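Local coordinates for protein putative acyl-CoA thioester hydrolase YbhC (Escherichia coli K-12, PDB 3GRH) that is a putative thioesterase of the outer membrane that belongs to the pectinesterase family yet neither binds pectin nor has pectinesterase activity, at residues N207-N212 against N239-G244; N272-G277 against N292-V297; L322-R327 against I354-I359. One frame throughout, in Å; residues are numbered along the deposited sequence.

Contact 1: N207-N212 against N239-G244; sequences NLTIEN and NVNILG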
loop_
_atom_site.group_PDB
_atom_site.type_symbol
_atom_site.label_atom_id
_atom_site.label_comp_id
_atom_site.label_asym_id
_atom_site.label_seq_id
_atom_site.Cartn_x
_atom_site.Cartn_y
_atom_site.Cartn_z
ATOM N N ASN A 207 -1.179 -13.464 7.306
ATOM C CA ASN A 207 -1.033 -14.824 6.849
ATOM C C ASN A 207 -2.013 -15.217 5.770
ATOM O O ASN A 207 -2.639 -16.266 5.773
ATOM C CB ASN A 207 -1.032 -15.852 7.984
ATOM C CG ASN A 207 -0.496 -17.190 7.535
ATOM O OD1 ASN A 207 0.517 -17.249 6.768
ATOM N ND2 ASN A 207 -1.032 -18.259 8.102
ATOM N N LEU A 208 -2.123 -14.375 4.742
ATOM C CA LEU A 208 -2.981 -14.632 3.605
ATOM C C LEU A 208 -2.471 -13.906 2.378
ATOM O O LEU A 208 -1.523 -13.158 2.466
ATOM C CB LEU A 208 -4.424 -14.273 3.834
ATOM C CG LEU A 208 -4.743 -12.982 4.494
ATOM C CD1 LEU A 208 -4.642 -11.847 3.503
ATOM C CD2 LEU A 208 -6.071 -13.028 5.117
ATOM N N THR A 209 -3.086 -14.205 1.242
ATOM C CA THR A 209 -2.695 -13.661 -0.062
ATOM C C THR A 209 -3.884 -12.971 -0.627
ATOM O O THR A 209 -4.963 -13.509 -0.644
ATOM C CB THR A 209 -2.219 -14.751 -1.050
ATOM O OG1 THR A 209 -1.039 -15.327 -0.447
ATOM C CG2 THR A 209 -1.841 -14.161 -2.408
ATOM N N ILE A 210 -3.645 -11.769 -1.135
ATOM C CA ILE A 210 -4.713 -10.992 -1.832
ATOM C C ILE A 210 -4.183 -10.642 -3.221
ATOM O O ILE A 210 -3.090 -10.153 -3.342
ATOM C CB ILE A 210 -5.084 -9.739 -1.131
ATOM C CG1 ILE A 210 -5.715 -10.029 0.244
ATOM C CG2 ILE A 210 -6.062 -8.963 -2.018
ATOM C CD1 ILE A 210 -5.684 -8.858 1.240
ATOM N N GLU A 211 -4.932 -11.012 -4.266
ATOM C CA GLU A 211 -4.422 -10.908 -5.653
ATOM C C GLU A 211 -5.551 -10.318 -6.506
ATOM O O GLU A 211 -6.677 -10.774 -6.456
ATOM C CB GLU A 211 -3.982 -12.279 -6.168
ATOM C CG GLU A 211 -3.414 -12.279 -7.553
ATOM C CD GLU A 211 -2.690 -13.539 -7.953
ATOM O OE1 GLU A 211 -1.799 -13.964 -7.171
ATOM O OE2 GLU A 211 -2.961 -14.046 -9.066
ATOM N N ASN A 212 -5.206 -9.329 -7.306
ATOM C CA ASN A 212 -6.025 -8.973 -8.476
ATOM C C ASN A 212 -5.499 -9.791 -9.643
ATOM O O ASN A 212 -4.374 -9.602 -10.061
ATOM C CB ASN A 212 -6.076 -7.479 -8.733
ATOM C CG ASN A 212 -7.125 -7.106 -9.697
ATOM O OD1 ASN A 212 -7.246 -7.786 -10.718
ATOM N ND2 ASN A 212 -7.828 -5.976 -9.481
ATOM N N ASN A 239 2.766 -10.278 7.374
ATOM C CA ASN A 239 2.953 -11.598 6.690
ATOM C C ASN A 239 1.862 -11.860 5.708
ATOM O O ASN A 239 1.195 -12.896 5.749
ATOM C CB ASN A 239 3.046 -12.726 7.703
ATOM C CG ASN A 239 3.600 -14.006 7.114
ATOM O OD1 ASN A 239 4.379 -13.975 6.148
ATOM N ND2 ASN A 239 3.136 -15.136 7.654
ATOM N N VAL A 240 1.641 -10.895 4.813
ATOM C CA VAL A 240 0.634 -10.972 3.731
ATOM C C VAL A 240 1.343 -10.905 2.415
ATOM O O VAL A 240 2.314 -10.164 2.261
ATOM C CB VAL A 240 -0.458 -9.894 3.916
ATOM C CG1 VAL A 240 -1.382 -9.701 2.672
ATOM C CG2 VAL A 240 -1.292 -10.198 5.120
ATOM N N ASN A 241 0.824 -11.586 1.401
ATOM C CA ASN A 241 1.294 -11.402 0.026
ATOM C C ASN A 241 0.242 -10.587 -0.691
ATOM O O ASN A 241 -0.931 -10.951 -0.652
ATOM C CB ASN A 241 1.394 -12.738 -0.744
ATOM C CG ASN A 241 2.421 -13.671 -0.189
ATOM O OD1 ASN A 241 3.428 -13.287 0.347
ATOM N ND2 ASN A 241 2.092 -14.961 -0.209
ATOM N N ILE A 242 0.654 -9.497 -1.308
ATOM C CA ILE A 242 -0.226 -8.644 -2.112
ATOM C C ILE A 242 0.260 -8.641 -3.532
ATOM O O ILE A 242 1.379 -8.193 -3.785
ATOM C CB ILE A 242 -0.273 -7.188 -1.547
ATOM C CG1 ILE A 242 -0.453 -7.159 -0.038
ATOM C CG2 ILE A 242 -1.425 -6.532 -2.240
ATOM C CD1 ILE A 242 -0.227 -5.748 0.526
ATOM N N LEU A 243 -0.533 -9.257 -4.420
ATOM C CA LEU A 243 -0.074 -9.625 -5.747
ATOM C C LEU A 243 -0.879 -8.917 -6.796
ATOM O O LEU A 243 -2.120 -8.963 -6.820
ATOM C CB LEU A 243 -0.148 -11.137 -5.973
ATOM C CG LEU A 243 0.629 -11.938 -4.966
ATOM C CD1 LEU A 243 0.461 -13.411 -5.233
ATOM C CD2 LEU A 243 2.068 -11.598 -4.854
ATOM N N GLY A 244 -0.172 -8.233 -7.700
ATOM C CA GLY A 244 -0.794 -7.570 -8.812
ATOM C C GLY A 244 0.206 -7.203 -9.875
ATOM O O GLY A 244 1.265 -7.840 -9.989
HETATM O O HOH W 1 2.675 -18.528 7.888
#
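Strands 208-212 and 240-243 pair in parallel as neighbouring rungs on one wall of a beta-helix, with Thr209 level with Asn241 and Ile210 with Ile242. Their directions differ by only 7°, and the backbones alternate as donor and acceptor: Asn241 N binds Leu208 O at 3.0 Å, Ile210 N binds Asn241 O, Leu243 N binds Ile210 O, and Asn212 N reaches Leu243 O.

Leu208, Val240, Ile210 and Ile242 fill the buried face of this wall. Leu208 CD1 lies alongside Val240 CG1 at 4.0 Å, and Leu205, from the preceding strand 204-206, packs against both Ile210 and Val240.

Thr209, Glu211, Asn241 and Leu243 project from the other face. Asn241 CG stands anti to its carbonyl carbon (chi1 -65°), beside the backbone N, and the turn of the amide about CB-CG presents its nitrogen to the threonine. Asn241 ND2 donates to Thr209 OG1 over 3.2 Å, a bent bond with the oxygen somewhat out of the amide plane. The same hydroxyl is also bonded to Pro139 O, so it is gripped twice. On the methyl side of the threonine, Thr209 CG2 meets Leu243 CD1 at 3.7 Å, while the extended Glu211 crosses the leucine with its CG 3.8 Å from Leu243 CB.

At the corner, Asn207 and Asn239 lie side by side with amide planes 10° apart. Their facing Asn207 OD1 and Asn239 ND2 are 3.5 Å apart but badly angled for a bond. A water spans them instead, donating to Asn207 OD1 at 2.7 Å and accepting weakly from Asn239 ND2, and Asn207 ND2 is held by Gly134 O and Gly136 O. Both asparagines have positive phi, and such asparagines, level on successive rungs at a sharp bend between two sheets, are characteristic of the right-handed parallel beta-helix of pectinesterases.

Contact 2: N272-G277 against N292-V297; sequences NSYIEG and NTEFRV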
loop_
_atom_site.group_PDB
_atom_site.type_symbol
_atom_site.label_atom_id
_atom_site.label_comp_id
_atom_site.label_asym_id
_atom_site.label_seq_id
_atom_site.Cartn_x
_atom_site.Cartn_y
_atom_site.Cartn_z
ATOM N N ASN A 272 6.765 -7.527 7.261
ATOM C CA ASN A 272 7.013 -8.924 6.996
ATOM C C ASN A 272 6.221 -9.432 5.794
ATOM O O ASN A 272 5.836 -10.569 5.788
ATOM C CB ASN A 272 6.734 -9.785 8.205
ATOM C CG ASN A 272 7.460 -9.345 9.389
ATOM O OD1 ASN A 272 6.916 -9.214 10.547
ATOM N ND2 ASN A 272 8.693 -9.110 9.165
ATOM N N SER A 273 5.984 -8.564 4.826
ATOM C CA SER A 273 5.075 -8.853 3.705
ATOM C C SER A 273 5.797 -8.890 2.361
ATOM O O SER A 273 6.996 -8.673 2.301
ATOM C CB SER A 273 3.906 -7.910 3.680
ATOM O OG SER A 273 3.054 -8.081 4.849
ATOM N N TYR A 274 5.061 -9.287 1.342
ATOM C CA TYR A 274 5.603 -9.403 0.001
ATOM C C TYR A 274 4.643 -8.719 -0.897
ATOM O O TYR A 274 3.490 -9.066 -0.885
ATOM C CB TYR A 274 5.763 -10.836 -0.379
ATOM C CG TYR A 274 6.165 -11.069 -1.807
ATOM C CD1 TYR A 274 7.452 -10.943 -2.200
ATOM C CD2 TYR A 274 5.242 -11.378 -2.748
ATOM C CE1 TYR A 274 7.824 -11.111 -3.508
ATOM C CE2 TYR A 274 5.631 -11.608 -4.050
ATOM C CZ TYR A 274 6.891 -11.423 -4.411
ATOM O OH TYR A 274 7.337 -11.641 -5.731
ATOM N N ILE A 275 5.111 -7.766 -1.713
ATOM C CA ILE A 275 4.229 -6.995 -2.607
ATOM C C ILE A 275 4.830 -7.018 -4.002
ATOM O O ILE A 275 6.020 -6.796 -4.157
ATOM C CB ILE A 275 4.106 -5.549 -2.106
ATOM C CG1 ILE A 275 3.619 -5.562 -0.690
ATOM C CG2 ILE A 275 3.131 -4.777 -3.049
ATOM C CD1 ILE A 275 3.419 -4.127 -0.094
ATOM N N GLU A 276 4.033 -7.443 -4.968
ATOM C CA GLU A 276 4.520 -7.666 -6.358
ATOM C C GLU A 276 3.671 -6.821 -7.298
ATOM O O GLU A 276 2.469 -6.680 -7.120
ATOM C CB GLU A 276 4.310 -9.134 -6.691
ATOM C CG GLU A 276 4.770 -9.595 -8.033
ATOM C CD GLU A 276 4.697 -11.094 -8.150
ATOM O OE1 GLU A 276 5.470 -11.827 -7.444
ATOM O OE2 GLU A 276 3.893 -11.572 -9.009
ATOM N N GLY A 277 4.312 -6.247 -8.294
ATOM C CA GLY A 277 3.615 -5.566 -9.354
ATOM C C GLY A 277 4.579 -5.037 -10.371
ATOM O O GLY A 277 5.723 -5.467 -10.443
ATOM N N ASN A 292 10.597 -4.543 6.847
ATOM C CA ASN A 292 10.881 -5.878 6.425
ATOM C C ASN A 292 9.930 -6.466 5.409
ATOM O O ASN A 292 9.481 -7.622 5.527
ATOM C CB ASN A 292 10.973 -6.727 7.643
ATOM C CG ASN A 292 12.164 -6.323 8.482
ATOM O OD1 ASN A 292 13.305 -6.588 8.083
ATOM N ND2 ASN A 292 11.936 -5.676 9.628
ATOM N N THR A 293 9.655 -5.651 4.414
ATOM C CA THR A 293 8.795 -6.013 3.316
ATOM C C THR A 293 9.648 -6.192 2.093
ATOM O O THR A 293 10.609 -5.469 1.850
ATOM C CB THR A 293 7.660 -4.994 3.179
ATOM O OG1 THR A 293 6.826 -5.170 4.330
ATOM C CG2 THR A 293 6.847 -5.241 1.919
ATOM N N GLU A 294 9.308 -7.174 1.275
ATOM C CA GLU A 294 9.943 -7.358 -0.022
ATOM C C GLU A 294 9.062 -6.836 -1.106
ATOM O O GLU A 294 7.850 -7.108 -1.173
ATOM C CB GLU A 294 10.196 -8.843 -0.284
ATOM C CG GLU A 294 10.851 -9.091 -1.634
ATOM C CD GLU A 294 11.253 -10.534 -1.937
ATOM O OE1 GLU A 294 11.177 -11.461 -1.087
ATOM O OE2 GLU A 294 11.646 -10.751 -3.101
ATOM N N PHE A 295 9.637 -6.007 -1.955
ATOM C CA PHE A 295 8.964 -5.472 -3.113
ATOM C C PHE A 295 9.585 -6.080 -4.368
ATOM O O PHE A 295 10.806 -6.054 -4.533
ATOM C CB PHE A 295 9.121 -3.968 -3.145
ATOM C CG PHE A 295 8.571 -3.259 -1.962
ATOM C CD1 PHE A 295 7.341 -2.776 -1.983
ATOM C CD2 PHE A 295 9.353 -3.025 -0.873
ATOM C CE1 PHE A 295 6.871 -2.067 -0.864
ATOM C CE2 PHE A 295 8.859 -2.415 0.251
ATOM C CZ PHE A 295 7.574 -1.939 0.222
ATOM N N ARG A 296 8.757 -6.697 -5.203
ATOM C CA ARG A 296 9.242 -7.366 -6.437
ATOM C C ARG A 296 8.569 -6.749 -7.628
ATOM O O ARG A 296 7.314 -6.687 -7.722
ATOM C CB ARG A 296 8.955 -8.859 -6.414
ATOM C CG ARG A 296 9.276 -9.595 -7.717
ATOM C CD ARG A 296 10.698 -10.101 -7.717
ATOM N NE ARG A 296 10.924 -11.003 -6.570
ATOM C CZ ARG A 296 12.035 -11.693 -6.321
ATOM N NH1 ARG A 296 13.094 -11.664 -7.147
ATOM N NH2 ARG A 296 12.081 -12.441 -5.231
ATOM N N VAL A 297 9.413 -6.273 -8.550
ATOM C CA VAL A 297 8.940 -5.825 -9.849
ATOM C C VAL A 297 8.960 -6.959 -10.830
ATOM O O VAL A 297 10.028 -7.587 -10.986
ATOM C CB VAL A 297 9.815 -4.676 -10.386
ATOM C CG1 VAL A 297 9.407 -4.367 -11.873
ATOM C CG2 VAL A 297 9.641 -3.481 -9.554
#
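Residues 274-277 and 294-297 run in parallel with Tyr274 opposite Glu294 and Glu276 opposite Arg296, their axes 4.8 Å apart and crossing at -16°, the slight twist of adjacent rungs in a parallel beta-helix. Four bonds alternate between the backbones, from Glu294 N to Ser273 O, Ile275 N to Glu294 O, Arg296 N to Ile275 O and Gly277 N to Arg296 O; the last is the longest, at 3.1 Å. The strand of Gly277 leads on toward Asp280, the predicted nucleophile.

On the buried face, Ile275 CD1 approaches Phe295 CE1 at 4.1 Å and touches Thr293 CG2 as well; that methyl also sits over one face of the Phe295 ring, offset toward the rim. Phe328 stacks with Phe295, and Phe290 and Phe309 meet it edge-to-face, so the pair borders an aromatic cluster inside the helix.

The opposite face is a polar surface organised round Tyr274. With CG anti to the backbone N (chi1 173°), the ring lies alongside Glu294, whose CD meets the ring edge 3.8 Å from Tyr274 CE1, the carboxylate nearly perpendicular to the ring at 89°. Beyond it, the phenol oxygen rests against the aliphatic root of Arg296, Tyr274 OH being 3.3 Å from Arg296 CB. Arg296 bends at its second and third torsions, folding back so that its NH2 forms a salt bridge with Glu294 OE2 at 2.8 Å; Asn329 ND2 binds the same oxygen. A phenylalanine in place of Tyr274 would probably leave Glu276 OE1 without its hydroxyl partner, with the other carboxylate oxygen still paired with Arg245. In the bond concerned, Tyr274 OH donates to Glu276 OE1 over a short 2.5 Å, within the plane of the ring and onto the oxygen's anti lone pair.

Contact 3: L322-R327 against I354-I359; sequences LAVNSR and IRDSAI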
loop_
_atom_site.group_PDB
_atom_site.type_symbol
_atom_site.label_atom_id
_atom_site.label_comp_id
_atom_site.label_asym_id
_atom_site.label_seq_id
_atom_site.Cartn_x
_atom_site.Cartn_y
_atom_site.Cartn_z
ATOM N N LEU A 322 7.146 5.283 4.107
ATOM C CA LEU A 322 8.490 5.017 4.616
ATOM C C LEU A 322 8.741 3.560 4.388
ATOM O O LEU A 322 7.900 2.771 4.790
ATOM C CB LEU A 322 8.574 5.231 6.126
ATOM C CG LEU A 322 9.849 4.877 6.804
ATOM C CD1 LEU A 322 10.954 5.782 6.205
ATOM C CD2 LEU A 322 9.678 5.110 8.337
ATOM N N ALA A 323 9.825 3.198 3.695
ATOM C CA ALA A 323 10.229 1.794 3.570
ATOM C C ALA A 323 11.519 1.685 4.348
ATOM O O ALA A 323 12.481 2.413 4.067
ATOM C CB ALA A 323 10.450 1.490 2.114
ATOM N N VAL A 324 11.523 0.823 5.350
ATOM C CA VAL A 324 12.673 0.616 6.272
ATOM C C VAL A 324 13.022 -0.829 6.336
ATOM O O VAL A 324 12.155 -1.687 6.398
ATOM C CB VAL A 324 12.371 1.300 7.657
ATOM C CG1 VAL A 324 11.148 0.753 8.263
ATOM C CG2 VAL A 324 13.543 1.157 8.577
ATOM N N ASN A 325 14.280 -1.178 6.221
ATOM C CA ASN A 325 14.768 -2.504 6.432
ATOM C C ASN A 325 14.037 -3.488 5.457
ATOM O O ASN A 325 13.665 -4.638 5.821
ATOM C CB ASN A 325 14.525 -2.924 7.885
ATOM C CG ASN A 325 15.250 -2.056 8.919
ATOM O OD1 ASN A 325 14.825 -1.944 10.058
ATOM N ND2 ASN A 325 16.320 -1.481 8.526
ATOM N N SER A 326 13.856 -3.015 4.234
ATOM C CA SER A 326 13.075 -3.706 3.220
ATOM C C SER A 326 14.045 -4.116 2.057
ATOM O O SER A 326 15.242 -3.917 2.142
ATOM C CB SER A 326 11.916 -2.827 2.826
ATOM O OG SER A 326 10.926 -2.843 3.882
ATOM N N ARG A 327 13.505 -4.894 1.118
ATOM C CA ARG A 327 14.251 -5.549 0.036
ATOM C C ARG A 327 13.515 -5.217 -1.251
ATOM O O ARG A 327 12.322 -5.296 -1.323
ATOM C CB ARG A 327 14.363 -7.056 0.245
ATOM C CG ARG A 327 15.183 -7.380 1.392
ATOM C CD ARG A 327 15.237 -8.901 1.545
ATOM N NE ARG A 327 13.986 -9.434 2.073
ATOM C CZ ARG A 327 13.448 -10.615 1.755
ATOM N NH1 ARG A 327 14.022 -11.412 0.877
ATOM N NH2 ARG A 327 12.332 -11.013 2.350
ATOM N N ILE A 354 13.081 5.832 1.433
ATOM C CA ILE A 354 13.563 4.471 1.474
ATOM C C ILE A 354 14.855 4.453 2.229
ATOM O O ILE A 354 15.801 5.141 1.853
ATOM C CB ILE A 354 13.757 3.899 0.053
ATOM C CG1 ILE A 354 12.474 3.853 -0.722
ATOM C CG2 ILE A 354 14.296 2.422 0.160
ATOM C CD1 ILE A 354 12.706 3.469 -2.219
ATOM N N ARG A 355 14.861 3.767 3.370
ATOM C CA ARG A 355 16.016 3.738 4.268
ATOM C C ARG A 355 16.416 2.377 4.709
ATOM O O ARG A 355 15.591 1.488 4.837
ATOM C CB ARG A 355 15.840 4.634 5.487
ATOM C CG ARG A 355 14.696 4.296 6.337
ATOM C CD ARG A 355 14.557 5.290 7.517
ATOM N NE ARG A 355 15.726 5.219 8.411
ATOM C CZ ARG A 355 16.080 6.165 9.283
ATOM N NH1 ARG A 355 15.346 7.207 9.526
ATOM N NH2 ARG A 355 17.177 5.915 10.024
ATOM N N ASP A 356 17.696 2.206 4.935
ATOM C CA ASP A 356 18.194 1.000 5.520
ATOM C C ASP A 356 17.764 -0.308 4.775
ATOM O O ASP A 356 17.556 -1.367 5.397
ATOM C CB ASP A 356 17.797 0.920 7.004
ATOM C CG ASP A 356 18.135 2.182 7.779
ATOM O OD1 ASP A 356 19.309 2.616 7.733
ATOM O OD2 ASP A 356 17.202 2.754 8.461
ATOM N N SER A 357 17.643 -0.196 3.466
ATOM C CA SER A 357 17.083 -1.205 2.627
ATOM C C SER A 357 18.048 -1.723 1.581
ATOM O O SER A 357 18.995 -1.062 1.210
ATOM C CB SER A 357 15.826 -0.680 1.954
ATOM O OG SER A 357 14.794 -0.524 2.949
ATOM N N ALA A 358 17.810 -2.945 1.117
ATOM C CA ALA A 358 18.654 -3.569 0.108
ATOM C C ALA A 358 17.953 -3.309 -1.238
ATOM O O ALA A 358 16.795 -3.685 -1.390
ATOM C CB ALA A 358 18.762 -5.086 0.355
ATOM N N ILE A 359 18.644 -2.712 -2.195
ATOM C CA ILE A 359 18.147 -2.485 -3.578
ATOM C C ILE A 359 18.993 -3.290 -4.531
ATOM O O ILE A 359 20.180 -3.112 -4.636
ATOM C CB ILE A 359 18.167 -1.001 -3.952
ATOM C CG1 ILE A 359 17.384 -0.207 -2.930
ATOM C CG2 ILE A 359 17.512 -0.797 -5.309
ATOM C CD1 ILE A 359 17.494 1.261 -3.065
#
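The flat amide of Asn325 lies alongside the carboxylate of Asp356, their planes 37° apart, with Asn325 ND2 against Asp356 CB at 3.2 Å and making a weak bond to Asp356 O. At the edge of the Arg355 guanidinium sits that same carboxylate. Arg355 NE donates almost straight (171°) to Asp356 OD2 at 2.9 Å, within the guanidinium plane but from above the carboxylate plane. Further partners fix both ends: Asn408 ND2 binds Asp356 OD1, and Arg355 NH1 reaches Phe48 O.

Arg355 CG stands between the backbone N and the carbonyl carbon (chi1 60°), bringing its methylenes up against the neighbouring rung, where Arg355 CD meets Leu322 CD1 at 3.9 Å and Arg355 CG meets Val324 CB at 4.0 Å.

Parallel pairing holds on both sides of the corner, through Arg355 N to Ala323 O and Ala358 N to Ser326 O. Between them, Asn325 and Asp356 take positive phi and the buried Ser357 fills in. Its hydroxyl accepts from Ser326 N, 3.0 Å from Ser357 OG, and donates to Arg355 O, 2.9 Å away, an oxygen that also receives Asn325 N. At the bend, where Ser326 N finds a hydroxyl in place of a backbone carbonyl across the contact, the serine thus serves one N-H and one C=O, and the adjacent ion pair is probably steadied by its outside partners.

Overall arrangement
Followed from the N terminus, the three contacts come in series, and none nests within or crosses another. Contact 1 closes the coil between residues 212 and 239, contact 2 the shorter one between 277 and 292, and contact 3 the one between 327 and 354. Contacts 1 and 2 join strands along one wall, where Ile242 N probably bonds to Tyr274 O between them. Contact 3 straddles the corner, pairing strands 321-324 and 351-355 on one side and running on to 327-330 and 358-359 on the other; there Phe295 N probably bonds to Arg327 O, linking it to contact 2. Contacts 1 and 3 do not touch. Coil upon coil, the beta-helix grows by parallel pairing.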